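Long-range contacts in putative NADH-depentdent flavin oxidoreductase (Cupriavidus metallidurans, PDB 5OCS), which binds FMN as an ene-reductase of the Old Yellow Enzyme family, probably using NADPH to reduce its flavin: residues His3-Tyr8 / Ala339-Ser344; Ile19-Met24 / Ala46-Gly51; Ala50-Ile55 / Pro94-Ile99; Thr304-Ala309 / Trp335-Lys340; Gln350-Gln355 / Lys364-Gly369. All blocks are in the same frame, centred on the assembly; numbering follows the deposited sequence.

Overall arrangement
Contacts 2 and 3 lie in the wall of the eight-stranded TIM barrel, their centres about 6 Å apart; they share Ala50 and Gly51, and strands 19-21, 52-59 and 96-102 stand side by side. Contacts 1 and 4 are further out, their centres about 9 Å apart, and both use helix 333-341, the last of the chain. Contact 1 brings the start of the chain to the end of that helix, so contacts 2 and 3 are nested inside the loop it closes. Contact 5 follows in the C-terminal extension, its centre about 18 Å from that of contact 1, with Ser344 and Lys364 as the link. It carries the chain to the second subunit and the flavin held there.

Contact 1: residues His3-Tyr8 / Ala339-Ser344; sequences HLFDPY and AKLGAS
Ala343 pushes its methyl against the root of the Phe5 side chain, and this is the tight part of the contact: Ala343 CB lies 3.4 Å from Phe5 CG and almost as close to Phe5 CB. The methyl comes at the ring obliquely. Further out along the ring the fit relaxes, where Leu341 CD1 sits at the edge, near the ring plane, 4.1 Å from Phe5 CE2. The same methyl also reaches Leu4 CD2 at 3.8 Å, the two leucine side chains crossing at about a right angle. Beyond this contact, the buried Leu4 side chain also packs on Ala309 and Ile313 of helix 306-314 and on Ile321 of the barrel.

The place is the C-terminal end of helix 333-341, the last helix of this TIM-barrel protein. Gly342, with positive phi, takes the chain out of helical geometry, and the next residue is the alanine that meets Phe5. Facing it, His3 to Asp6 form a type I turn. Besides the backbone bond from Asp6 N to His3 O, His3 N donates to Asp6 OD2 at 2.8 Å, coming from above the carboxylate plane.

On the loose side Gly342 is exposed and Ser344 partly so. Ser344 offers Phe5 only its carbonyl oxygen, with Ser344 O 4.1 Å from Phe5 CD1; its CB points away, and its OG is hydrogen-bonded to Lys364 NZ.

Contact 2: residues Ile19-Met24 / Ala46-Gly51; sequences IAIAPM and ALSGAG
Ser48 OG is gripped by two backbone groups while Ile21 leans on it from across the contact. It accepts from Ala50 N at 3.3 Å, a nearly straight bond (166°) that makes an ST turn, and it is also hydrogen-bonded to Met45 O just outside the segment. For this the hydroxyl sits in the crowded position between the backbone N and carbonyl carbon (chi1 67°). Both bonds keep a buried polar atom satisfied, although Ile21 CD1 touches it at 3.4 Å.

Behind the turn, Ala50 CB fits between two isoleucines of the strand. Ile21 CG1 comes to 3.9 Å of Ala50 CB, and Ile19 CG2 approaches the same methyl at 4.0 Å. Ile19 also gives its backbone: Gly51 N donates to Ile19 O at 3.0 Å, but the bond is strongly bent and weak (129°). Asn17 ND2 donates to Gly49 O, and Asn17 OD1 accepts from Ile19 N. Pro334 of helix 333-341 lies against Ala50, Ser48 and Ile19.

Here the loop after helix 36-46 returns to the sheet and starts strand 52-59 next to strand 19-21. This is the first beta-alpha-beta crossover of the TIM barrel, and strand 19-21 leads on to Pro23, a residue seen to bind FMN in this protein, beyond its C-terminal end as is usual in such barrels.

Contact 3: residues Ala50-Ile55 / Pro94-Ile99; sequences AGLLII and PIAVTI
Ile95 is the bump at the start of this strand pair, and the bend at Ala50 and Gly51 is the hollow that takes it. The strands, 52-59 and 96-102, are parallel neighbours in the TIM barrel, joined through helix 76-92 in a beta-alpha-beta unit. Ile95 CD1 reaches into the bend to 3.2 Å from Ala50 O and rests on Leu53 CB at 3.9 Å.

Further on, residues pair in step from Leu52 with Ala96 to Ile55 with Ile99. On one side of the sheet Leu52 CD1 lies over Ala96 CB and against Thr98 CG2, 3.5 Å from the latter, the leucine crossing the threonine at about a right angle. Leu13 and Leu15 cover this patch from the hairpin strand 13-15. On the other side Ile55 spreads over two neighbours, with CD1 on Val97 CG1 at 3.8 Å and CB on Ile99 CG1. Helix 76-92 packs on Val97 and Ile99.

The backbone ladder includes Leu53 N to Ala96 O and an almost straight bond from Ile55 N to Thr98 O, 2.8 Å long. Leu53 O is held twice by one residue: Thr98 N donates nearly along the C=O axis, while Thr98 OG1 donates at 2.9 Å, tilted 31° from the carbonyl plane.

Contact 4: residues Thr304-Ala309 / Trp335-Lys340; sequences TEAEQA and WHAAAK
Ala306 and Ala337 let two helices come together closely, their CA atoms only 4.8 Å apart. With nothing beyond CB on either residue, the methyls meet directly, Ala306 CB to Ala337 CB at 3.7 Å, and both are buried. Just outward, the chain of Lys340 runs over the same spot, its CD 3.7 Å from Ala306 CB, and goes on to two acidic groups at the surface.

Lys340 NZ donates to Glu305 OE1 at 3.0 Å, reaching that oxygen from above the carboxylate plane. A second, weak bond links NZ to Glu307 OE1 at 3.3 Å, so the three side chains form a salt-bridge network. Glu307 crosses the lysine at about a right angle, its chain bent at chi2 (80°), which brings Glu307 CD beside the lysine chain, 4.2 Å from Lys340 CE.

The two helices, 306-314 and 333-341, belong to the last part of the TIM barrel: the first joins strands 297-300 and 320-323, and the second comes after the final strand. Glu305 stands at the N-cap position of helix 306-314, and its other oxygen is tied down too: Thr304 OG1 donates at 2.6 Å to Glu305 OE2, which accepts through its anti lone pair, the one away from OE1. Gln308 reaches back over this helix start, where its OE1 accepts both Thr304 N and, in the carbonyl plane, Glu305 N at 2.8 Å.

Contact 5: residues Gln350-Gln355 / Lys364-Gly369; sequences QYWRSQ and KDAHFG. With FMN (flavin mononucleotide), chain H.
Arg353 lies between Phe368 and the isoalloxazine of an FMN whose hydrogen-bond partners, Cys25, Gln100 and Arg231 among them, belong to the second subunit. The C-terminal extension thus reaches across the dimer interface to the partner's flavin, consistent with the arginine finger of YqjM-like Old Yellow Enzymes.

Face contacts of the guanidinium come first. One face covers the dimethylbenzene end of the flavin, with FMN C7 over its centre and 3.3 Å from its plane; Arg353 NH2 comes closest, 3.2 Å from FMN C8. Over the opposite face lies Phe368 CE1, 3.7 Å from Arg353 NE, but the phenyl ring is inclined to the guanidinium by 48°. A bend of the arginine chain at chi3 (67°) puts NE beside both Phe368 CE1 and FMN C8M, and Tyr27 of the second subunit packs on Arg353.

A CH-pi contact joins Trp352 to Ala366, which lies over one face of the indole. Ala366 CA stands 3.5 Å from the centroid of the six-membered ring, only 6° off the normal, while Ala366 CB bears on CD2, one of the two atoms shared by the rings. His367 N and Asp365 O approach the same indole obliquely.

The polar link is indirect and passes through one water. Trp352 NE1 donates to it at 3.2 Å, and the water in turn donates to Lys364 O at 2.8 Å.

Contact 1: residues His3-Tyr8 / Ala339-Ser344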
# COMPACT_ATOMS: atom_id res chain seq x y z
N HIS D 3 8.89 25.16 6.36
CA HIS D 3 8.45 23.94 7.08
C HIS D 3 8.30 22.77 6.14
O HIS D 3 8.09 22.97 4.94
CB HIS D 3 7.12 24.19 7.76
CG HIS D 3 7.20 25.26 8.77
ND1 HIS D 3 7.80 25.05 9.99
CD2 HIS D 3 6.88 26.57 8.72
CE1 HIS D 3 7.78 26.19 10.67
NE2 HIS D 3 7.23 27.12 9.92
N LEU D 4 8.37 21.56 6.70
CA LEU D 4 8.22 20.32 5.92
C LEU D 4 6.95 20.28 5.05
O LEU D 4 6.98 19.84 3.88
CB LEU D 4 8.24 19.14 6.86
CG LEU D 4 8.31 17.76 6.19
CD1 LEU D 4 9.63 17.58 5.49
CD2 LEU D 4 8.08 16.72 7.24
N PHE D 5 5.85 20.76 5.64
CA PHE D 5 4.57 20.77 4.97
C PHE D 5 4.23 22.05 4.22
O PHE D 5 3.12 22.19 3.77
CB PHE D 5 3.45 20.30 5.91
CG PHE D 5 3.48 18.84 6.15
CD1 PHE D 5 2.90 17.99 5.20
CD2 PHE D 5 4.19 18.28 7.22
CE1 PHE D 5 2.97 16.63 5.36
CE2 PHE D 5 4.24 16.90 7.38
CZ PHE D 5 3.64 16.08 6.43
N ASP D 6 5.21 22.91 3.93
CA ASP D 6 5.01 23.98 2.98
C ASP D 6 4.95 23.43 1.58
O ASP D 6 5.75 22.55 1.22
CB ASP D 6 6.17 24.95 2.95
CG ASP D 6 6.30 25.76 4.20
OD1 ASP D 6 5.39 25.80 5.03
OD2 ASP D 6 7.38 26.35 4.33
N PRO D 7 4.04 23.97 0.75
CA PRO D 7 4.12 23.71 -0.68
C PRO D 7 5.45 24.14 -1.24
O PRO D 7 6.12 25.01 -0.68
CB PRO D 7 3.00 24.57 -1.28
CG PRO D 7 2.04 24.70 -0.19
CD PRO D 7 2.84 24.75 1.08
N TYR D 8 5.87 23.51 -2.32
CA TYR D 8 7.11 23.89 -2.95
C TYR D 8 6.94 23.61 -4.43
O TYR D 8 5.84 23.25 -4.86
CB TYR D 8 8.27 23.14 -2.30
CG TYR D 8 9.63 23.68 -2.60
CD1 TYR D 8 10.03 24.95 -2.19
CD2 TYR D 8 10.55 22.93 -3.32
CE1 TYR D 8 11.29 25.43 -2.46
CE2 TYR D 8 11.81 23.42 -3.62
CZ TYR D 8 12.18 24.67 -3.18
OH TYR D 8 13.45 25.11 -3.50
N ALA D 339 0.43 14.49 11.22
CA ALA D 339 -0.22 14.42 12.54
C ALA D 339 0.71 14.99 13.62
O ALA D 339 0.24 15.69 14.51
CB ALA D 339 -0.61 13.00 12.89
N LYS D 340 2.00 14.67 13.55
CA LYS D 340 2.94 15.16 14.58
C LYS D 340 3.17 16.66 14.46
O LYS D 340 3.37 17.33 15.45
CB LYS D 340 4.30 14.45 14.50
CG LYS D 340 4.43 13.07 15.18
CD LYS D 340 5.48 12.23 14.45
CE LYS D 340 6.37 11.32 15.30
NZ LYS D 340 7.57 10.86 14.49
N LEU D 341 3.15 17.18 13.25
CA LEU D 341 3.53 18.56 12.94
C LEU D 341 2.34 19.51 12.75
O LEU D 341 2.53 20.67 12.38
CB LEU D 341 4.43 18.55 11.70
CG LEU D 341 5.78 17.84 11.90
CD1 LEU D 341 6.56 17.81 10.60
CD2 LEU D 341 6.64 18.52 12.98
N GLY D 342 1.11 19.04 12.98
CA GLY D 342 -0.07 19.87 12.83
C GLY D 342 -0.43 20.26 11.41
O GLY D 342 -1.05 21.30 11.18
N ALA D 343 -0.12 19.41 10.44
CA ALA D 343 -0.39 19.70 9.05
C ALA D 343 -1.45 18.73 8.51
O ALA D 343 -1.93 17.86 9.21
CB ALA D 343 0.91 19.56 8.25
N SER D 344 -1.77 18.87 7.25
CA SER D 344 -2.72 17.97 6.62
C SER D 344 -2.14 17.44 5.35
O SER D 344 -1.15 17.95 4.83
CB SER D 344 -4.08 18.67 6.47
OG SER D 344 -4.06 19.77 5.60

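Contact 2: residues Ile19-Met24 / Ala46-Gly51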
# COMPACT_ATOMS: atom_id res chain seq x y z
N ILE D 19 8.28 16.65 1.03
CA ILE D 19 8.61 15.23 1.17
C ILE D 19 8.68 14.57 -0.18
O ILE D 19 7.73 14.63 -0.93
CB ILE D 19 7.59 14.47 2.06
CG1 ILE D 19 7.50 15.10 3.46
CG2 ILE D 19 7.99 13.02 2.23
CD1 ILE D 19 6.22 14.73 4.16
N ALA D 20 9.84 13.96 -0.49
CA ALA D 20 10.00 13.18 -1.72
C ALA D 20 10.21 11.73 -1.35
O ALA D 20 10.93 11.43 -0.38
CB ALA D 20 11.18 13.70 -2.53
N ILE D 21 9.61 10.82 -2.13
CA ILE D 21 9.82 9.41 -1.96
C ILE D 21 11.01 9.05 -2.82
O ILE D 21 10.96 9.25 -4.03
CB ILE D 21 8.60 8.55 -2.33
CG1 ILE D 21 7.45 8.88 -1.41
CG2 ILE D 21 8.92 7.05 -2.21
CD1 ILE D 21 6.14 8.36 -1.90
N ALA D 22 12.06 8.50 -2.19
CA ALA D 22 13.33 8.28 -2.85
C ALA D 22 13.20 7.15 -3.85
O ALA D 22 12.39 6.26 -3.63
CB ALA D 22 14.43 7.93 -1.83
N PRO D 23 13.97 7.19 -4.95
CA PRO D 23 13.93 6.09 -5.91
C PRO D 23 14.56 4.89 -5.23
O PRO D 23 15.71 5.01 -4.66
CB PRO D 23 14.79 6.58 -7.08
CG PRO D 23 15.71 7.59 -6.46
CD PRO D 23 14.98 8.21 -5.31
N MET D 24 13.82 3.81 -5.14
CA MET D 24 14.27 2.66 -4.41
C MET D 24 14.11 1.46 -5.31
O MET D 24 12.99 1.08 -5.62
CB MET D 24 13.45 2.47 -3.14
CG MET D 24 13.82 3.45 -2.05
SD MET D 24 12.78 3.27 -0.58
CE MET D 24 11.28 4.05 -1.11
N ALA D 46 2.32 6.33 -4.10
CA ALA D 46 1.61 7.44 -4.68
C ALA D 46 0.45 7.93 -3.81
O ALA D 46 0.01 9.08 -4.00
CB ALA D 46 1.10 7.10 -6.09
N LEU D 47 -0.05 7.09 -2.90
CA LEU D 47 -1.15 7.43 -1.99
C LEU D 47 -0.72 7.85 -0.60
O LEU D 47 -1.56 8.02 0.30
CB LEU D 47 -2.10 6.22 -1.94
CG LEU D 47 -2.74 5.98 -3.33
CD1 LEU D 47 -3.54 4.69 -3.37
CD2 LEU D 47 -3.60 7.11 -3.85
N SER D 48 0.57 8.08 -0.42
CA SER D 48 1.17 8.37 0.86
C SER D 48 1.02 9.80 1.37
O SER D 48 1.36 10.04 2.52
CB SER D 48 2.65 8.07 0.81
OG SER D 48 3.29 8.97 -0.07
N GLY D 49 0.57 10.70 0.50
CA GLY D 49 0.53 12.12 0.80
C GLY D 49 1.83 12.87 0.68
O GLY D 49 1.88 14.08 0.96
N ALA D 50 2.90 12.20 0.24
CA ALA D 50 4.14 12.92 -0.06
C ALA D 50 3.89 13.84 -1.26
O ALA D 50 2.98 13.62 -2.08
CB ALA D 50 5.24 11.91 -0.42
N GLY D 51 4.75 14.84 -1.41
CA GLY D 51 4.68 15.72 -2.54
C GLY D 51 5.17 15.18 -3.86
O GLY D 51 4.62 15.51 -4.93

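Contact 3: residues Ala50-Ile55 / Pro94-Ile99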
# COMPACT_ATOMS: atom_id res chain seq x y z
N ALA D 50 2.90 12.20 0.24
CA ALA D 50 4.14 12.92 -0.06
C ALA D 50 3.89 13.84 -1.26
O ALA D 50 2.98 13.62 -2.08
CB ALA D 50 5.24 11.91 -0.42
N GLY D 51 4.75 14.84 -1.41
CA GLY D 51 4.68 15.72 -2.54
C GLY D 51 5.17 15.18 -3.86
O GLY D 51 4.62 15.51 -4.93
N LEU D 52 6.18 14.32 -3.78
CA LEU D 52 6.93 13.90 -4.93
C LEU D 52 7.26 12.40 -4.80
O LEU D 52 7.75 11.92 -3.78
CB LEU D 52 8.21 14.73 -4.99
CG LEU D 52 9.10 14.39 -6.17
CD1 LEU D 52 8.44 14.62 -7.55
CD2 LEU D 52 10.43 15.12 -6.06
N LEU D 53 6.99 11.68 -5.88
CA LEU D 53 7.43 10.30 -5.99
C LEU D 53 8.50 10.24 -7.07
O LEU D 53 8.32 10.79 -8.19
CB LEU D 53 6.24 9.42 -6.39
CG LEU D 53 6.56 8.00 -6.85
CD1 LEU D 53 7.23 7.15 -5.79
CD2 LEU D 53 5.27 7.34 -7.30
N ILE D 54 9.61 9.58 -6.79
CA ILE D 54 10.64 9.35 -7.78
C ILE D 54 10.73 7.86 -7.97
O ILE D 54 11.12 7.16 -7.03
CB ILE D 54 12.03 9.86 -7.33
CG1 ILE D 54 11.93 11.30 -6.83
CG2 ILE D 54 13.02 9.76 -8.49
CD1 ILE D 54 13.23 11.89 -6.28
N ILE D 55 10.35 7.40 -9.17
CA ILE D 55 10.39 6.00 -9.52
C ILE D 55 11.85 5.52 -9.51
O ILE D 55 12.76 6.30 -9.86
CB ILE D 55 9.69 5.73 -10.88
CG1 ILE D 55 8.17 5.91 -10.76
CG2 ILE D 55 9.96 4.32 -11.41
CD1 ILE D 55 7.46 6.14 -12.08
N PRO D 94 -2.99 12.63 -6.55
CA PRO D 94 -2.53 13.91 -7.12
C PRO D 94 -1.00 14.07 -7.09
O PRO D 94 -0.52 15.09 -7.51
CB PRO D 94 -3.13 14.93 -6.15
CG PRO D 94 -3.09 14.24 -4.85
CD PRO D 94 -3.29 12.76 -5.11
N ILE D 95 -0.26 13.08 -6.62
CA ILE D 95 1.17 13.22 -6.44
C ILE D 95 1.90 13.50 -7.76
O ILE D 95 1.46 13.13 -8.85
CB ILE D 95 1.76 11.94 -5.77
CG1 ILE D 95 3.08 12.27 -5.05
CG2 ILE D 95 1.90 10.80 -6.79
CD1 ILE D 95 3.55 11.19 -4.11
N ALA D 96 3.02 14.19 -7.65
CA ALA D 96 3.90 14.39 -8.80
C ALA D 96 4.74 13.16 -8.99
O ALA D 96 5.31 12.67 -8.03
CB ALA D 96 4.84 15.59 -8.53
N VAL D 97 4.73 12.64 -10.20
CA VAL D 97 5.42 11.39 -10.53
C VAL D 97 6.59 11.72 -11.42
O VAL D 97 6.40 12.24 -12.49
CB VAL D 97 4.46 10.37 -11.15
CG1 VAL D 97 5.20 9.10 -11.46
CG2 VAL D 97 3.34 10.08 -10.17
N THR D 98 7.79 11.33 -10.98
CA THR D 98 9.03 11.55 -11.72
C THR D 98 9.79 10.23 -11.77
O THR D 98 9.41 9.25 -11.10
CB THR D 98 9.89 12.63 -11.04
OG1 THR D 98 10.26 12.24 -9.70
CG2 THR D 98 9.06 13.96 -10.97
N ILE D 99 10.88 10.19 -12.51
CA ILE D 99 11.59 8.93 -12.71
C ILE D 99 13.10 9.15 -12.71
O ILE D 99 13.59 10.15 -13.22
CB ILE D 99 11.15 8.23 -14.01
CG1 ILE D 99 11.63 6.78 -14.06
CG2 ILE D 99 11.53 9.04 -15.29
CD1 ILE D 99 10.86 5.96 -15.06

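Contact 4: residues Thr304-Ala309 / Trp335-Lys340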
# COMPACT_ATOMS: atom_id res chain seq x y z
N THR D 304 13.97 8.81 10.36
CA THR D 304 12.69 8.11 10.56
C THR D 304 11.63 9.00 11.20
O THR D 304 10.46 8.68 11.12
CB THR D 304 12.85 6.85 11.44
OG1 THR D 304 13.24 7.25 12.77
CG2 THR D 304 13.91 5.88 10.83
N GLU D 305 12.02 10.10 11.85
CA GLU D 305 11.05 10.91 12.63
C GLU D 305 10.69 12.22 11.95
O GLU D 305 11.53 12.89 11.36
CB GLU D 305 11.62 11.22 14.02
CG GLU D 305 12.08 10.01 14.81
CD GLU D 305 11.04 8.90 14.88
OE1 GLU D 305 9.90 9.13 15.40
OE2 GLU D 305 11.34 7.79 14.39
N ALA D 306 9.42 12.62 12.09
CA ALA D 306 8.93 13.86 11.54
C ALA D 306 9.78 15.05 11.98
O ALA D 306 10.10 15.91 11.16
CB ALA D 306 7.49 14.11 11.94
N GLU D 307 10.15 15.04 13.26
CA GLU D 307 10.90 16.13 13.86
C GLU D 307 12.27 16.25 13.22
O GLU D 307 12.77 17.37 13.07
CB GLU D 307 11.00 15.95 15.38
CG GLU D 307 9.64 15.90 16.09
CD GLU D 307 8.89 14.55 16.03
OE1 GLU D 307 9.36 13.52 15.45
OE2 GLU D 307 7.75 14.52 16.57
N GLN D 308 12.86 15.13 12.82
CA GLN D 308 14.15 15.16 12.12
C GLN D 308 14.03 15.83 10.75
O GLN D 308 14.82 16.70 10.36
CB GLN D 308 14.71 13.75 11.93
CG GLN D 308 15.08 12.99 13.19
CD GLN D 308 15.49 11.56 12.82
OE1 GLN D 308 14.68 10.79 12.38
NE2 GLN D 308 16.77 11.24 12.93
N ALA D 309 13.00 15.44 9.99
CA ALA D 309 12.76 16.04 8.69
C ALA D 309 12.42 17.54 8.76
O ALA D 309 12.95 18.34 8.01
CB ALA D 309 11.67 15.28 7.97
N TRP D 335 1.48 10.90 6.32
CA TRP D 335 0.31 11.11 7.21
C TRP D 335 0.73 11.25 8.72
O TRP D 335 0.27 12.14 9.47
CB TRP D 335 -0.65 9.95 7.15
CG TRP D 335 -1.24 9.61 5.83
CD1 TRP D 335 -0.93 10.11 4.60
CD2 TRP D 335 -2.24 8.60 5.62
NE1 TRP D 335 -1.72 9.50 3.64
CE2 TRP D 335 -2.54 8.59 4.25
CE3 TRP D 335 -2.94 7.75 6.49
CZ2 TRP D 335 -3.49 7.70 3.71
CZ3 TRP D 335 -3.86 6.89 5.96
CH2 TRP D 335 -4.13 6.87 4.58
N HIS D 336 1.61 10.36 9.12
CA HIS D 336 2.09 10.28 10.51
C HIS D 336 2.90 11.51 10.85
O HIS D 336 2.71 12.06 11.97
CB HIS D 336 2.81 8.99 10.75
CG HIS D 336 1.95 7.81 10.50
ND1 HIS D 336 2.45 6.59 10.10
CD2 HIS D 336 0.60 7.69 10.49
CE1 HIS D 336 1.44 5.74 9.93
NE2 HIS D 336 0.31 6.39 10.18
N ALA D 337 3.69 12.00 9.88
CA ALA D 337 4.41 13.25 10.06
C ALA D 337 3.50 14.48 10.19
O ALA D 337 3.71 15.38 11.06
CB ALA D 337 5.47 13.46 8.97
N ALA D 338 2.48 14.53 9.34
CA ALA D 338 1.52 15.61 9.36
C ALA D 338 0.79 15.64 10.69
O ALA D 338 0.62 16.75 11.28
CB ALA D 338 0.54 15.47 8.21
N ALA D 339 0.43 14.49 11.22
CA ALA D 339 -0.22 14.42 12.54
C ALA D 339 0.71 14.99 13.62
O ALA D 339 0.24 15.69 14.51
CB ALA D 339 -0.61 13.00 12.89
N LYS D 340 2.00 14.67 13.55
CA LYS D 340 2.94 15.16 14.58
C LYS D 340 3.17 16.66 14.46
O LYS D 340 3.37 17.33 15.45
CB LYS D 340 4.30 14.45 14.50
CG LYS D 340 4.43 13.07 15.18
CD LYS D 340 5.48 12.23 14.45
CE LYS D 340 6.37 11.32 15.30
NZ LYS D 340 7.57 10.86 14.49

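Contact 5: residues Gln350-Gln355 / Lys364-Gly369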
# COMPACT_ATOMS: atom_id res chain seq x y z
N GLN D 350 -11.05 6.67 -0.02
CA GLN D 350 -11.32 5.31 0.49
C GLN D 350 -10.77 5.08 1.91
O GLN D 350 -11.22 4.16 2.63
CB GLN D 350 -10.73 4.23 -0.40
CG GLN D 350 -11.30 4.10 -1.80
CD GLN D 350 -10.72 5.07 -2.85
OE1 GLN D 350 -10.03 6.07 -2.54
NE2 GLN D 350 -11.09 4.85 -4.11
N TYR D 351 -9.78 5.90 2.32
CA TYR D 351 -9.12 5.76 3.60
C TYR D 351 -9.39 6.90 4.56
O TYR D 351 -8.82 6.94 5.66
CB TYR D 351 -7.61 5.66 3.36
CG TYR D 351 -7.11 4.45 2.64
CD1 TYR D 351 -7.88 3.32 2.45
CD2 TYR D 351 -5.81 4.45 2.13
CE1 TYR D 351 -7.38 2.20 1.82
CE2 TYR D 351 -5.28 3.36 1.47
CZ TYR D 351 -6.07 2.22 1.34
OH TYR D 351 -5.53 1.12 0.69
N TRP D 352 -10.32 7.78 4.23
CA TRP D 352 -10.60 8.94 5.10
C TRP D 352 -11.09 8.58 6.54
O TRP D 352 -10.81 9.28 7.53
CB TRP D 352 -11.58 9.86 4.42
CG TRP D 352 -11.03 10.73 3.37
CD1 TRP D 352 -9.71 10.99 3.08
CD2 TRP D 352 -11.78 11.53 2.48
NE1 TRP D 352 -9.63 11.92 2.06
CE2 TRP D 352 -10.89 12.25 1.68
CE3 TRP D 352 -13.16 11.71 2.27
CZ2 TRP D 352 -11.32 13.14 0.68
CZ3 TRP D 352 -13.57 12.58 1.29
CH2 TRP D 352 -12.68 13.28 0.51
N ARG D 353 -11.72 7.43 6.67
CA ARG D 353 -12.20 6.96 7.98
C ARG D 353 -11.10 6.40 8.86
O ARG D 353 -11.36 6.13 10.02
CB ARG D 353 -13.32 5.92 7.81
CG ARG D 353 -14.54 6.53 7.18
CD ARG D 353 -15.38 5.51 6.41
NE ARG D 353 -16.01 4.50 7.26
CZ ARG D 353 -16.75 3.49 6.79
NH1 ARG D 353 -16.96 3.37 5.47
NH2 ARG D 353 -17.27 2.59 7.64
N SER D 354 -9.89 6.25 8.34
CA SER D 354 -8.78 5.73 9.12
C SER D 354 -8.19 6.65 10.16
O SER D 354 -7.37 6.20 10.95
CB SER D 354 -7.63 5.33 8.18
OG SER D 354 -6.97 6.43 7.63
N GLN D 355 -8.56 7.91 10.12
CA GLN D 355 -7.99 8.93 10.99
C GLN D 355 -8.21 8.47 12.44
O GLN D 355 -9.32 8.14 12.81
CB GLN D 355 -8.70 10.26 10.71
CG GLN D 355 -8.12 11.44 11.44
CD GLN D 355 -8.97 12.71 11.28
OE1 GLN D 355 -8.55 13.69 10.66
NE2 GLN D 355 -10.19 12.68 11.83
N LYS D 364 -7.07 16.38 3.98
CA LYS D 364 -7.61 17.57 3.31
C LYS D 364 -8.98 17.30 2.70
O LYS D 364 -9.15 16.31 1.96
CB LYS D 364 -6.68 18.04 2.22
CG LYS D 364 -5.31 18.50 2.66
CD LYS D 364 -4.46 18.97 1.47
CE LYS D 364 -3.03 19.31 1.89
NZ LYS D 364 -2.99 20.37 2.93
N ASP D 365 -9.94 18.14 3.04
CA ASP D 365 -11.28 18.12 2.45
C ASP D 365 -12.09 16.82 2.66
O ASP D 365 -12.99 16.55 1.89
CB ASP D 365 -11.21 18.44 0.95
CG ASP D 365 -10.45 19.73 0.67
OD1 ASP D 365 -10.77 20.78 1.27
OD2 ASP D 365 -9.52 19.69 -0.13
N ALA D 366 -11.77 16.06 3.70
CA ALA D 366 -12.51 14.80 4.00
C ALA D 366 -13.96 15.07 4.42
O ALA D 366 -14.24 16.06 5.09
CB ALA D 366 -11.80 14.00 5.07
N HIS D 367 -14.88 14.20 3.99
CA HIS D 367 -16.32 14.28 4.34
C HIS D 367 -16.80 12.86 4.58
O HIS D 367 -16.30 11.92 3.97
CB HIS D 367 -17.18 14.83 3.19
CG HIS D 367 -16.64 16.05 2.54
ND1 HIS D 367 -16.54 17.25 3.21
CD2 HIS D 367 -16.20 16.26 1.28
CE1 HIS D 367 -16.02 18.16 2.38
NE2 HIS D 367 -15.81 17.58 1.21
N PHE D 368 -17.82 12.73 5.42
CA PHE D 368 -18.37 11.42 5.75
C PHE D 368 -19.85 11.56 6.12
O PHE D 368 -20.24 12.49 6.84
CB PHE D 368 -17.63 10.83 6.94
CG PHE D 368 -18.24 9.56 7.48
CD1 PHE D 368 -18.00 8.34 6.87
CD2 PHE D 368 -19.12 9.61 8.59
CE1 PHE D 368 -18.55 7.16 7.37
CE2 PHE D 368 -19.71 8.43 9.09
CZ PHE D 368 -19.42 7.21 8.46
N GLY D 369 -20.66 10.62 5.65
CA GLY D 369 -21.98 10.41 6.22
C GLY D 369 -22.33 8.97 5.96
O GLY D 369 -21.78 8.36 5.06
N1 FMN H . -17.56 -4.23 8.33
C2 FMN H . -18.06 -5.26 7.55
O2 FMN H . -18.59 -6.22 8.19
N3 FMN H . -17.99 -5.30 6.21
C4 FMN H . -17.42 -4.33 5.52
O4 FMN H . -17.29 -4.40 4.31
C4A FMN H . -16.93 -3.16 6.23
N5 FMN H . -16.41 -2.11 5.54
C5A FMN H . -15.76 -1.10 6.23
C6 FMN H . -15.11 -0.08 5.53
C7 FMN H . -14.47 0.95 6.20
C7M FMN H . -13.79 2.05 5.42
C8 FMN H . -14.50 0.93 7.67
C8M FMN H . -13.85 2.03 8.48
C9 FMN H . -15.12 -0.07 8.38
C9A FMN H . -15.75 -1.12 7.72
N10 FMN H . -16.40 -2.15 8.43
C10 FMN H . -16.97 -3.21 7.68
C1' FMN H . -16.38 -2.24 9.86
C2' FMN H . -14.97 -2.79 10.18
O2' FMN H . -14.79 -4.14 9.69
C3' FMN H . -14.71 -2.79 11.71
O3' FMN H . -15.63 -3.73 12.31
C4' FMN H . -14.89 -1.41 12.34
O4' FMN H . -14.24 -0.40 11.56
C5' FMN H . -14.35 -1.40 13.76
O5' FMN H . -12.99 -1.80 13.83
P FMN H . -11.78 -0.75 13.83
O1P FMN H . -11.87 0.11 12.57
O2P FMN H . -12.05 0.02 15.09
O3P FMN H . -10.61 -1.69 13.92
O HOH W 1 -7.49 14.13 1.29